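Local coordinates for protein ATP-dependent protease (Xanthomonas campestris pv. campestris, PDB 7CAY) that probably binds protein substrates, as the homologous N-terminal domain of Lon peptidase does, at residues A[14-19]-A[167-172]. Residues are numbered along the deposited sequence; the frame is centred on the assembly and turned at random.
Sequences HSVLLP and LSEGQR
Val16 and Glu169 make a small surface contact, a loop-to-helix one held by a single hydrogen bond, between the loop after strand 6-13 and the first turn of helix 169-177. It buries 252 Å² between the beta-sheet part and the helical part of a Lon N-terminal domain fold. The bond runs from backbone to side chain. Val16 N donates to Glu169 OE2 at 2.8 Å, with an N-H...O angle of 149°, and meets the oxygen nearly along its C-O axis. The bend at chi2 of Glu169 (-39°) turns CD toward the loop. The carboxylate also lies against Ser15, whose CB is 3.4 Å from Glu169 OE2.

The rest is van der Waals packing by methyl groups. Val16 CG2 packs on Arg172 CB at 3.6 Å, and Val16 CG1 lies 3.9 Å from the backbone oxygen Glu169 O. Leu18 adds a looser touch: its CD2 is 4.2 Å from Arg172 O. Leu18 also reaches Ala162 and Glu163 of helix 154-164.

The polar end of Arg172 bonds mainly within the helical part. NE donates to Leu167 O at 3.3 Å, from above the carbonyl plane, and NH1 donates to Glu163 O. Ser168 and Gln171 form a capping box at the helix start. Glu169 is the first residue of the helix, so its negative charge would probably be favoured by the helix dipole, while its carboxylate accepts the N-H of Val16.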
ATOM      1  N   HIS A  14      -3.162   5.893   8.796  1.00 62.03           N
ATOM      2  CA  HIS A  14      -3.723   7.170   8.369  1.00 60.69           C
ATOM      3  C   HIS A  14      -3.183   7.631   7.025  1.00 55.81           C
ATOM      4  O   HIS A  14      -3.296   8.816   6.690  1.00 54.18           O
ATOM      5  CB  HIS A  14      -3.463   8.240   9.433  1.00 61.99           C
ATOM      6  CG  HIS A  14      -4.262   8.049  10.684  1.00 61.47           C
ATOM      7  ND1 HIS A  14      -5.555   8.505  10.817  1.00 62.03           N
ATOM      8  CD2 HIS A  14      -3.953   7.447  11.857  1.00 61.45           C
ATOM      9  CE1 HIS A  14      -6.006   8.198  12.020  1.00 62.13           C
ATOM     10  NE2 HIS A  14      -5.054   7.554  12.671  1.00 61.79           N
ATOM     11  N   SER A  15      -2.605   6.715   6.255  1.00 56.40           N
ATOM     12  CA  SER A  15      -2.064   7.018   4.939  1.00 54.12           C
ATOM     13  C   SER A  15      -2.001   5.723   4.149  1.00 52.59           C
ATOM     14  O   SER A  15      -1.642   4.679   4.698  1.00 53.86           O
ATOM     15  CB  SER A  15      -0.678   7.655   5.038  1.00 53.64           C
ATOM     16  OG  SER A  15       0.202   6.811   5.760  1.00 53.19           O
ATOM     17  N   VAL A  16      -2.357   5.790   2.867  1.00 51.26           N
ATOM     18  CA  VAL A  16      -2.322   4.587   2.049  1.00 51.08           C
ATOM     19  C   VAL A  16      -0.871   4.203   1.773  1.00 51.59           C
ATOM     20  O   VAL A  16       0.035   5.052   1.743  1.00 51.43           O
ATOM     21  CB  VAL A  16      -3.106   4.778   0.736  1.00 52.56           C
ATOM     22  CG1 VAL A  16      -4.356   5.613   0.981  1.00 52.61           C
ATOM     23  CG2 VAL A  16      -2.233   5.402  -0.341  1.00 53.46           C
ATOM     24  N   LEU A  17      -0.642   2.908   1.603  1.00 53.77           N
ATOM     25  CA  LEU A  17       0.660   2.383   1.223  1.00 53.77           C
ATOM     26  C   LEU A  17       0.623   2.033  -0.259  1.00 55.85           C
ATOM     27  O   LEU A  17      -0.132   1.148  -0.673  1.00 55.36           O
ATOM     28  CB  LEU A  17       1.025   1.157   2.057  1.00 51.85           C
ATOM     29  CG  LEU A  17       2.370   0.526   1.697  1.00 51.54           C
ATOM     30  CD1 LEU A  17       3.496   1.543   1.841  1.00 51.16           C
ATOM     31  CD2 LEU A  17       2.634  -0.694   2.561  1.00 51.05           C
ATOM     32  N   LEU A  18       1.416   2.735  -1.050  1.00 55.94           N
ATOM     33  CA  LEU A  18       1.447   2.444  -2.471  1.00 57.55           C
ATOM     34  C   LEU A  18       2.326   1.223  -2.738  1.00 57.30           C
ATOM     35  O   LEU A  18       3.252   0.939  -1.974  1.00 56.65           O
ATOM     36  CB  LEU A  18       1.974   3.645  -3.247  1.00 58.94           C
ATOM     37  CG  LEU A  18       1.261   4.968  -2.965  1.00 58.32           C
ATOM     38  CD1 LEU A  18       1.907   6.098  -3.748  1.00 60.17           C
ATOM     39  CD2 LEU A  18      -0.218   4.864  -3.292  1.00 57.09           C
ATOM     40  N   PRO A  19       2.038   0.473  -3.802  1.00 57.51           N
ATOM     41  CA  PRO A  19       2.873  -0.690  -4.124  1.00 59.55           C
ATOM     42  C   PRO A  19       4.313  -0.281  -4.398  1.00 61.95           C
ATOM     43  O   PRO A  19       4.580   0.729  -5.053  1.00 62.89           O
ATOM     44  CB  PRO A  19       2.202  -1.272  -5.374  1.00 60.69           C
ATOM     45  CG  PRO A  19       0.786  -0.808  -5.285  1.00 58.70           C
ATOM     46  CD  PRO A  19       0.851   0.557  -4.670  1.00 57.10           C
ATOM     47  N   LEU A 167       0.286  14.667  -3.048  1.00 62.72           N
ATOM     48  CA  LEU A 167      -1.106  14.306  -3.244  1.00 62.37           C
ATOM     49  C   LEU A 167      -1.798  14.100  -1.904  1.00 62.51           C
ATOM     50  O   LEU A 167      -1.179  13.692  -0.916  1.00 61.89           O
ATOM     51  CB  LEU A 167      -1.218  13.033  -4.079  1.00 62.24           C
ATOM     52  CG  LEU A 167      -0.550  13.007  -5.454  1.00 63.80           C
ATOM     53  CD1 LEU A 167      -0.663  11.614  -6.051  1.00 63.27           C
ATOM     54  CD2 LEU A 167      -1.168  14.042  -6.380  1.00 65.42           C
ATOM     55  N   SER A 168      -3.099  14.376  -1.882  1.00 60.67           N
ATOM     56  CA  SER A 168      -3.888  14.098  -0.694  1.00 59.41           C
ATOM     57  C   SER A 168      -4.067  12.593  -0.527  1.00 56.81           C
ATOM     58  O   SER A 168      -3.991  11.822  -1.487  1.00 57.99           O
ATOM     59  CB  SER A 168      -5.255  14.778  -0.774  1.00 59.74           C
ATOM     60  OG  SER A 168      -6.140  14.054  -1.610  1.00 59.62           O
ATOM     61  N   GLU A 169      -4.309  12.177   0.719  1.00 55.88           N
ATOM     62  CA  GLU A 169      -4.519  10.757   0.985  1.00 53.93           C
ATOM     63  C   GLU A 169      -5.730  10.222   0.235  1.00 53.98           C
ATOM     64  O   GLU A 169      -5.760   9.043  -0.136  1.00 53.73           O
ATOM     65  CB  GLU A 169      -4.668  10.516   2.487  1.00 53.69           C
ATOM     66  CG  GLU A 169      -3.348  10.487   3.231  1.00 54.17           C
ATOM     67  CD  GLU A 169      -2.261   9.794   2.437  1.00 55.14           C
ATOM     68  OE1 GLU A 169      -1.328  10.485   1.977  1.00 56.73           O
ATOM     69  OE2 GLU A 169      -2.347   8.563   2.252  1.00 54.74           O
ATOM     70  N   GLY A 170      -6.732  11.069  -0.002  1.00 54.45           N
ATOM     71  CA  GLY A 170      -7.844  10.657  -0.839  1.00 54.08           C
ATOM     72  C   GLY A 170      -7.421  10.405  -2.273  1.00 53.34           C
ATOM     73  O   GLY A 170      -7.812   9.403  -2.877  1.00 53.46           O
ATOM     74  N   GLN A 171      -6.611  11.308  -2.833  1.00 54.69           N
ATOM     75  CA  GLN A 171      -6.124  11.124  -4.197  1.00 54.40           C
ATOM     76  C   GLN A 171      -5.267   9.870  -4.314  1.00 54.01           C
ATOM     77  O   GLN A 171      -5.350   9.142  -5.309  1.00 53.85           O
ATOM     78  CB  GLN A 171      -5.338  12.358  -4.641  1.00 55.29           C
ATOM     79  CG  GLN A 171      -6.181  13.619  -4.749  1.00 56.31           C
ATOM     80  CD  GLN A 171      -5.348  14.857  -4.999  1.00 57.83           C
ATOM     81  OE1 GLN A 171      -4.118  14.811  -4.956  1.00 58.44           O
ATOM     82  NE2 GLN A 171      -6.013  15.976  -5.262  1.00 58.72           N
ATOM     83  N   ARG A 172      -4.440   9.595  -3.305  1.00 51.39           N
ATOM     84  CA  ARG A 172      -3.637   8.380  -3.335  1.00 52.45           C
ATOM     85  C   ARG A 172      -4.503   7.137  -3.181  1.00 49.84           C
ATOM     86  O   ARG A 172      -4.168   6.078  -3.723  1.00 48.99           O
ATOM     87  CB  ARG A 172      -2.565   8.438  -2.245  1.00 54.07           C
ATOM     88  CG  ARG A 172      -1.790   9.741  -2.248  1.00 57.80           C
ATOM     89  CD  ARG A 172      -0.432   9.610  -1.586  1.00 61.02           C
ATOM     90  NE  ARG A 172       0.315  10.861  -1.684  1.00 65.85           N
ATOM     91  CZ  ARG A 172       1.641  10.950  -1.644  1.00 69.46           C
ATOM     92  NH1 ARG A 172       2.379   9.856  -1.519  1.00 70.30           N
ATOM     93  NH2 ARG A 172       2.229  12.135  -1.742  1.00 71.72           N
TER